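Local coordinates for response regulator receiver protein (Paraburkholderia phymatum, PDB 5TE9), which probably works as a CheY-like receiver in two-component signalling, accepting a phosphoryl group on an aspartate, at residues 22-27 with 104-109. Sequence-based numbering, arbitrary orientation.
Sequences LVEDSP and VVLTTS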
# COMPACT_ATOMS: atom_id res chain seq x y z
N LEU A 22 -2.15 -15.84 7.97
CA LEU A 22 -2.14 -15.27 9.31
C LEU A 22 -2.49 -16.39 10.26
O LEU A 22 -3.59 -16.94 10.20
CB LEU A 22 -3.12 -14.10 9.44
CG LEU A 22 -3.40 -13.62 10.86
CD1 LEU A 22 -2.17 -13.07 11.50
CD2 LEU A 22 -4.44 -12.56 10.82
N VAL A 23 -1.53 -16.74 11.11
CA VAL A 23 -1.68 -17.80 12.09
C VAL A 23 -1.84 -17.07 13.42
O VAL A 23 -0.88 -16.72 14.08
CB VAL A 23 -0.49 -18.76 12.09
CG1 VAL A 23 -0.82 -19.99 12.89
CG2 VAL A 23 -0.15 -19.17 10.66
N GLU A 24 -3.09 -16.84 13.81
CA GLU A 24 -3.39 -16.11 15.03
C GLU A 24 -4.64 -16.69 15.65
O GLU A 24 -5.62 -16.96 14.95
CB GLU A 24 -3.56 -14.61 14.75
CG GLU A 24 -4.24 -13.85 15.86
CD GLU A 24 -3.36 -13.63 17.05
OE1 GLU A 24 -2.41 -12.83 16.94
OE2 GLU A 24 -3.63 -14.23 18.11
N ASP A 25 -4.61 -16.89 16.96
CA ASP A 25 -5.75 -17.48 17.64
C ASP A 25 -6.78 -16.45 18.10
O ASP A 25 -7.95 -16.79 18.26
CB ASP A 25 -5.29 -18.30 18.84
CG ASP A 25 -5.50 -17.59 20.16
OD1 ASP A 25 -4.71 -16.66 20.47
OD2 ASP A 25 -6.46 -17.95 20.88
N SER A 26 -6.38 -15.20 18.31
CA SER A 26 -7.30 -14.20 18.86
C SER A 26 -8.30 -13.77 17.80
O SER A 26 -7.90 -13.20 16.79
CB SER A 26 -6.55 -12.99 19.38
OG SER A 26 -7.45 -12.05 19.96
N PRO A 27 -9.60 -14.03 17.99
CA PRO A 27 -10.58 -13.58 17.00
C PRO A 27 -10.68 -12.07 16.90
O PRO A 27 -10.91 -11.55 15.80
CB PRO A 27 -11.90 -14.19 17.50
CG PRO A 27 -11.68 -14.42 18.97
CD PRO A 27 -10.23 -14.77 19.10
N VAL A 104 6.90 -13.48 9.79
CA VAL A 104 6.87 -12.42 10.78
C VAL A 104 6.27 -13.01 12.04
O VAL A 104 5.19 -13.61 11.99
CB VAL A 104 6.06 -11.22 10.28
CG1 VAL A 104 5.68 -10.31 11.44
CG2 VAL A 104 6.83 -10.46 9.22
N VAL A 105 6.96 -12.85 13.16
CA VAL A 105 6.50 -13.37 14.45
C VAL A 105 5.81 -12.25 15.19
O VAL A 105 6.34 -11.13 15.28
CB VAL A 105 7.67 -13.94 15.27
CG1 VAL A 105 7.21 -14.29 16.68
CG2 VAL A 105 8.27 -15.14 14.57
N LEU A 106 4.62 -12.53 15.71
CA LEU A 106 3.89 -11.54 16.48
C LEU A 106 4.36 -11.55 17.92
O LEU A 106 4.43 -12.61 18.55
CB LEU A 106 2.40 -11.85 16.43
CG LEU A 106 1.81 -11.82 15.03
CD1 LEU A 106 0.30 -12.00 15.11
CD2 LEU A 106 2.18 -10.49 14.42
N THR A 107 4.67 -10.38 18.44
CA THR A 107 4.96 -10.20 19.85
C THR A 107 3.82 -9.43 20.48
O THR A 107 3.05 -8.76 19.79
CB THR A 107 6.28 -9.46 20.05
OG1 THR A 107 6.18 -8.15 19.49
CG2 THR A 107 7.40 -10.22 19.36
N THR A 108 3.68 -9.53 21.79
CA THR A 108 2.57 -8.87 22.44
C THR A 108 2.92 -7.49 22.97
O THR A 108 2.03 -6.77 23.41
CB THR A 108 2.02 -9.74 23.59
OG1 THR A 108 3.01 -9.86 24.62
CG2 THR A 108 1.67 -11.13 23.09
N SER A 109 4.20 -7.11 22.91
CA SER A 109 4.63 -5.84 23.46
C SER A 109 5.92 -5.43 22.76
O SER A 109 6.80 -6.27 22.53
CB SER A 109 4.86 -5.92 24.97
OG SER A 109 6.12 -6.49 25.27
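The carboxylate of Glu24 meets a single methyl of Leu106, a worked example of how a buried acid can be flanked by carbon on one side and a peptide N-H on the other. Leu106 CD1 lies beyond Glu24 OE1 at 3.4 Å, about 26° off the carboxylate plane, so it sits near the rim of the flat group and not over the middle of a face. At the other oxygen, the N-H of Ser26 reaches Glu24 OE2 on its anti side, with N and OE2 2.9 Å apart. This donor is 20° out of the plane, displaced to the face opposite the methyl. Glu24 leaves its backbone with CG anti to N, and the bend at chi2 (74°) then brings the carboxylate round to that amide. With OE2 held by this bond, OE1 is the oxygen that faces CD1 of Leu106, whose side chain crosses that of Glu24 at roughly a right angle. Two residues before Glu24, Leu22 CD1 only grazes Leu106 CD1, at 4.5 Å.

The fold explains so sparse a meeting. In the five-stranded parallel sheet of the CheY-like receiver domain, ordered 2-1-3-4-5, strand 71-76 runs between strands 19-23 and 103-107. No backbone hydrogen bond joins the two segments, and the CA atoms of Glu24 and Leu106 are 8.7 Å apart. The side chains therefore span the middle strand, where both leucines touch Ile75. Beyond the strand ends, Glu24 OE2 comes close to OD2 of Asp77, the predicted phosphorylation site, unmodified here, while Lys129 makes a long, weak ion pair with Glu24 OE1. Leu106 also touches Ile127 of strand 126-128 and Val131 in the loop that follows.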